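PDB 4BMD: S-M checkpoint control protein rad4 from Schizosaccharomyces pombe, which acts as a checkpoint adaptor essential for DNA replication, coupling S phase to mitosis and engaging both phosphorylated sites of a crb2 dimer through its first two BRCT domains. Local coordinates for residues Thr17-Glu22 and Asp51-Pro56; Pro105-Leu110 and Leu132-His137; Leu147-Asn152 and Phe161-Ala166. All blocks are in the same frame, centred on the assembly; numbering follows the deposited sequence.

The chain carries the third and fourth BRCT domains of rad4, each built on a four-stranded parallel sheet of strand order 2-1-3-4. Contact 1 pairs the first and third strands, 17-20 and 52-55, in the middle of the BRCT 3 sheet. Contacts 2 and 3 follow in BRCT 4: contact 2 sets the end of helix 104-107 and the turn after it against the entry to edge strand 135-137, and contact 3 packs helix 157-168 on inner strand 146-149. Their centres lie about 18 Å apart, whereas the centre of contact 1 is about 29 Å from that of contact 2 and about 36 Å from that of contact 3. The three contacts thus fall in two BRCT domains, each with its own sheet.

Contact 1 of 3, residues Thr17-Glu22 and Asp51-Pro56; sequences TFYLYE and DFVVIP
The carbonyl O of Thr17 takes two N-H groups from the 51-56 segment, Asp51 N at 2.8 Å and, weakly, Phe52 N at 3.5 Å. It opens the parallel pairing of the first and third strands of the BRCT sheet, 17-20 and 52-55. Asp51 binds Thr17 a second time: its OD2 accepts Thr17 N at 2.7 Å, on the anti side of the carboxylate and 19° out of its plane, so side chain and backbone of one aspartate hold both polar backbone atoms of the threonine. Further on, Tyr19 is bonded through its N to Phe52 O and through its O to Val54 N, and Tyr21 N reaches Val54 O. Phe18, Phe52, Leu20 and Val54 share one face of the sheet, where helices 25-36 and 74-82 supply Leu35 and Trp76. The Phe18 and Phe52 rings lie side by side with planes 20° apart, yet scarcely overlap; Phe18 CE2 touches Phe52 CD2 at 3.7 Å. The other face carries Tyr19, whose ring meets Val53 CG1 at its edge. Tyr21 CG, anti to its backbone N (chi1 178°), lies 4.0 Å from Ile55 CD1, and Tyr21 CD2 comes to 3.7 Å of the same methyl.

Contact 2 of 3, residues Pro105-Leu110 and Leu132-His137; sequences PYFNGL and LGAVVH
Phe107, in the last turn of helix 104-107, meets the bend by which the chain leaves helix 119-131 for strand 135-137 of the BRCT 4 sheet. Its CB sits 3.2 Å from Leu132 O and 4.0 Å from Ala134 CB. Beyond it CG, anti to the carbonyl carbon (chi1 -76°), passes the same Leu132 O. The ring then divides its neighbours: CD2 lies 4.0 Å from Leu132 CB, which covers one face, while CD1 comes obliquely to Ala134 CB. The side chain also touches Leu179 and Ile182 of helix 177-185, and its ring meets Phe188 edge-to-face. An alanine in place of Phe107 would keep the contacts of CB but would probably open a gap beside Leu132 CB and take away the edge-to-face partner that Phe107 gives Phe188. Gly133 closes helix 119-131 in a Schellman motif with positive phi, and a side chain there would point at the 105-110 segment and press on the carbonyl before it. After Phe107 the chain makes a type II turn to Leu110, whose O accepts Val135 N at 3.0 Å in an almost straight bond. One water joins the two bends, accepting from Gly109 N (2.6 Å) and donating to Gly133 O (2.7 Å). The contact thus combines packing of the Phe107 side chain with polar links made by backbone and water, which depend on the path of the chain.

Contact 3 of 3, residues Leu147-Asn152 and Phe161-Ala166; sequences LLVNTN and FKIQHA
With CG anti to the backbone N (chi1 175°), Leu147 points its branched end at the 161-166 part of helix 157-168, and CD2 is the methyl that arrives; Ile163, whose CG1 stands anti to the carbonyl carbon (chi1 -68°), sends that branch back toward the strand. Leu147 CD2 lies 3.5 Å from Lys162 O and 3.7 Å from Ala166 CB, with Lys162 CB and Ile163 CG1 slightly farther off, so a single methyl rests on one turn of the helix, against backbone as well as side chains. Lys162 O is itself engaged within the helix, accepting Ala166 N at 2.8 Å. Two residues along the strand, Val149 faces the same way and puts CG2 4.3 Å from Ile163 CG1. The arrangement belongs to a beta-alpha-beta crossover of the BRCT fold: strand 146-149 leads through helix 157-168 to the neighbouring parallel strand 172-175, whose Val173 also touches Val149 and Ala166. Strand and helix segments run at 145° to each other, their axes 9.9 Å apart at closest approach. Lys162 begins toward the strand at CB, but its chain is extended beyond CG and carries NZ away to a hydrogen bond with His113 NE2. Where the strand ends, Asn150 forms an Asx turn: Asn152 N binds its OD1 at 3.2 Å from well above the amide plane, while ND2 donates to Gly116 O.

Contact 1 of 3, residues Thr17-Glu22 and Asp51-Pro56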
loop_
_atom_site.group_PDB
_atom_site.type_symbol
_atom_site.label_atom_id
_atom_site.label_comp_id
_atom_site.label_asym_id
_atom_site.label_seq_id
_atom_site.Cartn_x
_atom_site.Cartn_y
_atom_site.Cartn_z
ATOM N N THR A 17 -18.860 13.509 -1.679
ATOM C CA THR A 17 -19.232 13.161 -0.314
ATOM C C THR A 17 -18.592 11.834 0.082
ATOM O O THR A 17 -18.649 10.857 -0.668
ATOM C CB THR A 17 -20.759 13.065 -0.147
ATOM O OG1 THR A 17 -21.376 14.226 -0.716
ATOM C CG2 THR A 17 -21.130 12.966 1.325
ATOM N N PHE A 18 -17.980 11.806 1.261
ATOM C CA PHE A 18 -17.258 10.627 1.720
ATOM C C PHE A 18 -17.906 9.986 2.942
ATOM O O PHE A 18 -18.494 10.669 3.780
ATOM C CB PHE A 18 -15.800 10.982 2.029
ATOM C CG PHE A 18 -15.020 11.438 0.829
ATOM C CD1 PHE A 18 -15.006 12.774 0.462
ATOM C CD2 PHE A 18 -14.302 10.531 0.068
ATOM C CE1 PHE A 18 -14.290 13.197 -0.642
ATOM C CE2 PHE A 18 -13.584 10.948 -1.038
ATOM C CZ PHE A 18 -13.579 12.283 -1.394
ATOM N N TYR A 19 -17.788 8.667 3.030
ATOM C CA TYR A 19 -18.304 7.906 4.160
ATOM C C TYR A 19 -17.153 7.173 4.842
ATOM O O TYR A 19 -16.563 6.258 4.267
ATOM C CB TYR A 19 -19.367 6.916 3.680
ATOM C CG TYR A 19 -19.838 5.919 4.719
ATOM C CD1 TYR A 19 -20.874 6.230 5.589
ATOM C CD2 TYR A 19 -19.261 4.657 4.811
ATOM C CE1 TYR A 19 -21.313 5.317 6.533
ATOM C CE2 TYR A 19 -19.693 3.740 5.750
ATOM C CZ TYR A 19 -20.719 4.074 6.608
ATOM O OH TYR A 19 -21.151 3.159 7.543
ATOM N N LEU A 20 -16.834 7.583 6.066
ATOM C CA LEU A 20 -15.717 7.004 6.803
ATOM C C LEU A 20 -16.185 5.837 7.668
ATOM O O LEU A 20 -17.048 6.000 8.529
ATOM C CB LEU A 20 -15.045 8.069 7.671
ATOM C CG LEU A 20 -14.766 9.409 6.985
ATOM C CD1 LEU A 20 -14.071 10.366 7.943
ATOM C CD2 LEU A 20 -13.944 9.221 5.718
ATOM N N TYR A 21 -15.604 4.663 7.440
ATOM C CA TYR A 21 -16.060 3.445 8.102
ATOM C C TYR A 21 -15.083 2.920 9.151
ATOM O O TYR A 21 -13.926 2.642 8.848
ATOM C CB TYR A 21 -16.340 2.357 7.063
ATOM C CG TYR A 21 -16.783 1.039 7.654
ATOM C CD1 TYR A 21 -18.087 0.861 8.103
ATOM C CD2 TYR A 21 -15.903 -0.030 7.753
ATOM C CE1 TYR A 21 -18.499 -0.345 8.641
ATOM C CE2 TYR A 21 -16.305 -1.241 8.286
ATOM C CZ TYR A 21 -17.603 -1.392 8.729
ATOM O OH TYR A 21 -18.006 -2.595 9.262
ATOM N N GLU A 22 -15.572 2.786 10.383
ATOM C CA GLU A 22 -14.814 2.196 11.490
ATOM C C GLU A 22 -13.441 2.815 11.745
ATOM O O GLU A 22 -12.490 2.110 12.079
ATOM C CB GLU A 22 -14.683 0.680 11.313
ATOM C CG GLU A 22 -15.981 -0.080 11.524
ATOM C CD GLU A 22 -16.552 0.114 12.915
ATOM O OE1 GLU A 22 -15.946 -0.393 13.884
ATOM O OE2 GLU A 22 -17.605 0.774 13.040
ATOM N N ASP A 51 -20.021 9.291 -2.558
ATOM C CA ASP A 51 -19.172 9.066 -3.722
ATOM C C ASP A 51 -18.136 7.980 -3.453
ATOM O O ASP A 51 -17.875 7.139 -4.309
ATOM C CB ASP A 51 -18.474 10.361 -4.142
ATOM C CG ASP A 51 -19.444 11.406 -4.652
ATOM O OD1 ASP A 51 -19.815 11.340 -5.843
ATOM O OD2 ASP A 51 -19.833 12.294 -3.863
ATOM N N PHE A 52 -17.546 8.001 -2.262
ATOM C CA PHE A 52 -16.539 7.011 -1.895
ATOM C C PHE A 52 -16.701 6.545 -0.454
ATOM O O PHE A 52 -16.997 7.340 0.438
ATOM C CB PHE A 52 -15.128 7.574 -2.086
ATOM C CG PHE A 52 -14.786 7.888 -3.513
ATOM C CD1 PHE A 52 -14.344 6.892 -4.368
ATOM C CD2 PHE A 52 -14.900 9.181 -3.999
ATOM C CE1 PHE A 52 -14.025 7.179 -5.682
ATOM C CE2 PHE A 52 -14.584 9.475 -5.311
ATOM C CZ PHE A 52 -14.146 8.471 -6.155
ATOM N N VAL A 53 -16.503 5.249 -0.236
ATOM C CA VAL A 53 -16.440 4.697 1.111
ATOM C C VAL A 53 -14.978 4.517 1.499
ATOM O O VAL A 53 -14.215 3.869 0.783
ATOM C CB VAL A 53 -17.170 3.344 1.208
ATOM C CG1 VAL A 53 -16.886 2.680 2.547
ATOM C CG2 VAL A 53 -18.667 3.531 1.003
ATOM N N VAL A 54 -14.589 5.098 2.628
ATOM C CA VAL A 54 -13.200 5.050 3.070
ATOM C C VAL A 54 -12.999 4.082 4.235
ATOM O O VAL A 54 -13.708 4.141 5.241
ATOM C CB VAL A 54 -12.686 6.449 3.456
ATOM C CG1 VAL A 54 -11.198 6.400 3.767
ATOM C CG2 VAL A 54 -12.964 7.437 2.333
ATOM N N ILE A 55 -12.023 3.191 4.082
ATOM C CA ILE A 55 -11.711 2.170 5.075
ATOM C C ILE A 55 -10.304 2.426 5.609
ATOM O O ILE A 55 -9.448 2.903 4.873
ATOM C CB ILE A 55 -11.755 0.768 4.425
ATOM C CG1 ILE A 55 -13.063 0.579 3.654
ATOM C CG2 ILE A 55 -11.583 -0.333 5.456
ATOM C CD1 ILE A 55 -14.298 0.649 4.518
ATOM N N PRO A 56 -10.062 2.144 6.899
ATOM C CA PRO A 56 -8.672 2.197 7.364
ATOM C C PRO A 56 -7.819 1.146 6.656
ATOM O O PRO A 56 -8.300 0.043 6.391
ATOM C CB PRO A 56 -8.785 1.890 8.865
ATOM C CG PRO A 56 -10.155 1.310 9.054
ATOM C CD PRO A 56 -11.007 1.949 8.010
#

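Contact 2 of 3, residues Pro105-Leu110 and Leu132-His137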
loop_
_atom_site.group_PDB
_atom_site.type_symbol
_atom_site.label_atom_id
_atom_site.label_comp_id
_atom_site.label_asym_id
_atom_site.label_seq_id
_atom_site.Cartn_x
_atom_site.Cartn_y
_atom_site.Cartn_z
ATOM N N PRO A 105 1.441 -14.698 9.035
ATOM C CA PRO A 105 2.421 -15.736 9.388
ATOM C C PRO A 105 3.423 -16.018 8.269
ATOM O O PRO A 105 4.485 -16.583 8.525
ATOM C CB PRO A 105 1.552 -16.976 9.626
ATOM C CG PRO A 105 0.196 -16.445 9.918
ATOM C CD PRO A 105 0.064 -15.223 9.075
ATOM N N TYR A 106 3.083 -15.625 7.046
ATOM C CA TYR A 106 3.954 -15.851 5.901
ATOM C C TYR A 106 5.048 -14.789 5.774
ATOM O O TYR A 106 6.167 -15.094 5.365
ATOM C CB TYR A 106 3.131 -15.919 4.614
ATOM C CG TYR A 106 2.223 -17.124 4.529
ATOM C CD1 TYR A 106 2.693 -18.340 4.049
ATOM C CD2 TYR A 106 0.894 -17.046 4.924
ATOM C CE1 TYR A 106 1.867 -19.444 3.966
ATOM C CE2 TYR A 106 0.060 -18.147 4.844
ATOM C CZ TYR A 106 0.553 -19.342 4.364
ATOM O OH TYR A 106 -0.272 -20.441 4.282
ATOM N N PHE A 107 4.722 -13.547 6.121
ATOM C CA PHE A 107 5.695 -12.459 6.057
ATOM C C PHE A 107 6.535 -12.373 7.325
ATOM O O PHE A 107 7.553 -11.682 7.356
ATOM C CB PHE A 107 5.001 -11.116 5.814
ATOM C CG PHE A 107 4.549 -10.912 4.396
ATOM C CD1 PHE A 107 5.422 -10.416 3.442
ATOM C CD2 PHE A 107 3.249 -11.206 4.020
ATOM C CE1 PHE A 107 5.011 -10.223 2.138
ATOM C CE2 PHE A 107 2.831 -11.014 2.718
ATOM C CZ PHE A 107 3.713 -10.522 1.775
ATOM N N ASN A 108 6.101 -13.072 8.369
ATOM C CA ASN A 108 6.792 -13.050 9.654
ATOM C C ASN A 108 8.232 -13.544 9.570
ATOM O O ASN A 108 8.505 -14.605 9.008
ATOM C CB ASN A 108 6.021 -13.869 10.689
ATOM C CG ASN A 108 5.444 -13.011 11.795
ATOM O OD1 ASN A 108 4.313 -12.534 11.700
ATOM N ND2 ASN A 108 6.221 -12.808 12.852
ATOM N N GLY A 109 9.150 -12.763 10.132
ATOM C CA GLY A 109 10.554 -13.129 10.154
ATOM C C GLY A 109 11.315 -12.660 8.930
ATOM O O GLY A 109 12.545 -12.684 8.905
ATOM N N LEU A 110 10.582 -12.231 7.908
ATOM C CA LEU A 110 11.200 -11.780 6.668
ATOM C C LEU A 110 11.748 -10.363 6.780
ATOM O O LEU A 110 11.012 -9.420 7.067
ATOM C CB LEU A 110 10.208 -11.859 5.505
ATOM C CG LEU A 110 9.736 -13.252 5.084
ATOM C CD1 LEU A 110 8.787 -13.152 3.900
ATOM C CD2 LEU A 110 10.920 -14.147 4.752
ATOM N N LEU A 132 1.748 -6.334 7.404
ATOM C CA LEU A 132 1.639 -7.682 6.857
ATOM C C LEU A 132 2.538 -8.671 7.594
ATOM O O LEU A 132 2.487 -9.872 7.336
ATOM C CB LEU A 132 1.953 -7.688 5.360
ATOM C CG LEU A 132 0.855 -7.132 4.453
ATOM C CD1 LEU A 132 1.346 -7.050 3.021
ATOM C CD2 LEU A 132 -0.408 -7.978 4.546
ATOM N N GLY A 133 3.363 -8.162 8.505
ATOM C CA GLY A 133 4.157 -9.016 9.369
ATOM C C GLY A 133 5.645 -9.020 9.076
ATOM O O GLY A 133 6.417 -9.674 9.775
ATOM N N ALA A 134 6.053 -8.289 8.045
ATOM C CA ALA A 134 7.460 -8.244 7.665
ATOM C C ALA A 134 8.200 -7.119 8.379
ATOM O O ALA A 134 7.585 -6.217 8.947
ATOM C CB ALA A 134 7.597 -8.099 6.156
ATOM N N VAL A 135 9.527 -7.182 8.348
ATOM C CA VAL A 135 10.356 -6.129 8.913
ATOM C C VAL A 135 11.100 -5.398 7.805
ATOM O O VAL A 135 11.940 -5.982 7.121
ATOM C CB VAL A 135 11.378 -6.688 9.920
ATOM C CG1 VAL A 135 12.312 -5.586 10.391
ATOM C CG2 VAL A 135 10.664 -7.328 11.100
ATOM N N VAL A 136 10.782 -4.121 7.626
ATOM C CA VAL A 136 11.407 -3.320 6.583
ATOM C C VAL A 136 12.662 -2.623 7.096
ATOM O O VAL A 136 12.621 -1.909 8.096
ATOM C CB VAL A 136 10.435 -2.267 6.027
ATOM C CG1 VAL A 136 11.090 -1.492 4.893
ATOM C CG2 VAL A 136 9.154 -2.933 5.555
ATOM N N HIS A 137 13.775 -2.836 6.404
ATOM C CA HIS A 137 15.048 -2.242 6.793
ATOM C C HIS A 137 15.398 -1.039 5.924
ATOM O O HIS A 137 15.258 -1.081 4.701
ATOM C CB HIS A 137 16.165 -3.285 6.732
ATOM C CG HIS A 137 16.149 -4.250 7.876
ATOM N ND1 HIS A 137 17.115 -4.257 8.858
ATOM C CD2 HIS A 137 15.277 -5.234 8.200
ATOM C CE1 HIS A 137 16.844 -5.208 9.734
ATOM N NE2 HIS A 137 15.733 -5.816 9.358
HETATM O O HOH W 1 8.767 -10.254 10.871
#

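Contact 3 of 3, residues Leu147-Asn152 and Phe161-Ala166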
loop_
_atom_site.group_PDB
_atom_site.type_symbol
_atom_site.label_atom_id
_atom_site.label_comp_id
_atom_site.label_asym_id
_atom_site.label_seq_id
_atom_site.Cartn_x
_atom_site.Cartn_y
_atom_site.Cartn_z
ATOM N N LEU A 147 15.707 -8.446 -1.210
ATOM C CA LEU A 147 15.858 -7.122 -1.796
ATOM C C LEU A 147 14.727 -6.922 -2.795
ATOM O O LEU A 147 14.741 -7.505 -3.879
ATOM C CB LEU A 147 17.205 -6.976 -2.501
ATOM C CG LEU A 147 17.386 -5.645 -3.240
ATOM C CD1 LEU A 147 17.423 -4.481 -2.256
ATOM C CD2 LEU A 147 18.631 -5.656 -4.114
ATOM N N LEU A 148 13.742 -6.110 -2.422
ATOM C CA LEU A 148 12.575 -5.894 -3.271
ATOM C C LEU A 148 12.806 -4.745 -4.248
ATOM O O LEU A 148 12.967 -3.595 -3.844
ATOM C CB LEU A 148 11.330 -5.636 -2.420
ATOM C CG LEU A 148 9.992 -5.800 -3.143
ATOM C CD1 LEU A 148 9.813 -7.237 -3.614
ATOM C CD2 LEU A 148 8.837 -5.380 -2.252
ATOM N N VAL A 149 12.814 -5.068 -5.538
ATOM C CA VAL A 149 13.169 -4.105 -6.574
ATOM C C VAL A 149 11.955 -3.562 -7.325
ATOM O O VAL A 149 11.090 -4.324 -7.762
ATOM C CB VAL A 149 14.141 -4.734 -7.589
ATOM C CG1 VAL A 149 14.553 -3.715 -8.641
ATOM C CG2 VAL A 149 15.359 -5.292 -6.871
ATOM N N ASN A 150 11.897 -2.241 -7.474
ATOM C CA ASN A 150 10.844 -1.601 -8.253
ATOM C C ASN A 150 11.152 -1.678 -9.742
ATOM O O ASN A 150 11.934 -0.884 -10.264
ATOM C CB ASN A 150 10.670 -0.140 -7.835
ATOM C CG ASN A 150 9.505 0.535 -8.540
ATOM O OD1 ASN A 150 8.652 -0.127 -9.132
ATOM N ND2 ASN A 150 9.463 1.860 -8.475
ATOM N N THR A 151 10.532 -2.637 -10.421
ATOM C CA THR A 151 10.791 -2.855 -11.839
ATOM C C THR A 151 9.900 -1.993 -12.730
ATOM O O THR A 151 9.945 -2.102 -13.953
ATOM C CB THR A 151 10.616 -4.335 -12.222
ATOM O OG1 THR A 151 9.319 -4.785 -11.815
ATOM C CG2 THR A 151 11.678 -5.185 -11.542
ATOM N N ASN A 152 9.095 -1.136 -12.110
ATOM C CA ASN A 152 8.235 -0.221 -12.853
ATOM C C ASN A 152 8.958 1.080 -13.189
ATOM O O ASN A 152 8.407 1.963 -13.847
ATOM C CB ASN A 152 6.945 0.050 -12.081
ATOM C CG ASN A 152 6.117 -1.204 -11.882
ATOM O OD1 ASN A 152 6.084 -2.082 -12.745
ATOM N ND2 ASN A 152 5.449 -1.301 -10.737
ATOM N N PHE A 161 23.699 -1.122 -7.850
ATOM C CA PHE A 161 24.703 -1.452 -6.841
ATOM C C PHE A 161 24.139 -2.431 -5.822
ATOM O O PHE A 161 24.776 -3.429 -5.486
ATOM C CB PHE A 161 25.183 -0.192 -6.117
ATOM C CG PHE A 161 26.110 0.663 -6.929
ATOM C CD1 PHE A 161 26.773 0.142 -8.028
ATOM C CD2 PHE A 161 26.325 1.989 -6.589
ATOM C CE1 PHE A 161 27.629 0.928 -8.775
ATOM C CE2 PHE A 161 27.179 2.782 -7.332
ATOM C CZ PHE A 161 27.833 2.249 -8.425
ATOM N N LYS A 162 22.940 -2.132 -5.330
ATOM C CA LYS A 162 22.287 -2.965 -4.328
ATOM C C LYS A 162 22.022 -4.369 -4.855
ATOM O O LYS A 162 22.135 -5.346 -4.116
ATOM C CB LYS A 162 20.982 -2.318 -3.857
ATOM C CG LYS A 162 21.174 -1.026 -3.080
ATOM C CD LYS A 162 19.843 -0.449 -2.626
ATOM C CE LYS A 162 20.037 0.840 -1.845
ATOM N NZ LYS A 162 18.740 1.435 -1.417
ATOM N N ILE A 163 21.674 -4.462 -6.134
ATOM C CA ILE A 163 21.423 -5.751 -6.768
ATOM C C ILE A 163 22.692 -6.599 -6.804
ATOM O O ILE A 163 22.667 -7.781 -6.460
ATOM C CB ILE A 163 20.861 -5.578 -8.194
ATOM C CG1 ILE A 163 19.455 -4.978 -8.136
ATOM C CG2 ILE A 163 20.835 -6.908 -8.929
ATOM C CD1 ILE A 163 18.844 -4.707 -9.494
ATOM N N GLN A 164 23.799 -5.982 -7.206
ATOM C CA GLN A 164 25.090 -6.663 -7.258
ATOM C C GLN A 164 25.524 -7.145 -5.877
ATOM O O GLN A 164 25.960 -8.285 -5.720
ATOM C CB GLN A 164 26.157 -5.745 -7.856
ATOM C CG GLN A 164 25.900 -5.356 -9.302
ATOM C CD GLN A 164 26.832 -4.261 -9.791
ATOM O OE1 GLN A 164 26.755 -3.832 -10.944
ATOM N NE2 GLN A 164 27.719 -3.800 -8.913
ATOM N N HIS A 165 25.400 -6.272 -4.882
ATOM C CA HIS A 165 25.736 -6.622 -3.506
ATOM C C HIS A 165 24.849 -7.746 -2.981
ATOM O O HIS A 165 25.333 -8.681 -2.345
ATOM C CB HIS A 165 25.616 -5.401 -2.592
ATOM C CG HIS A 165 26.773 -4.456 -2.691
ATOM N ND1 HIS A 165 28.070 -4.884 -2.870
ATOM C CD2 HIS A 165 26.827 -3.104 -2.633
ATOM C CE1 HIS A 165 28.875 -3.836 -2.918
ATOM N NE2 HIS A 165 28.144 -2.744 -2.778
ATOM N N ALA A 166 23.550 -7.645 -3.251
ATOM C CA ALA A 166 22.595 -8.658 -2.816
ATOM C C ALA A 166 22.913 -10.012 -3.439
ATOM O O ALA A 166 22.771 -11.051 -2.795
ATOM C CB ALA A 166 21.176 -8.237 -3.158
#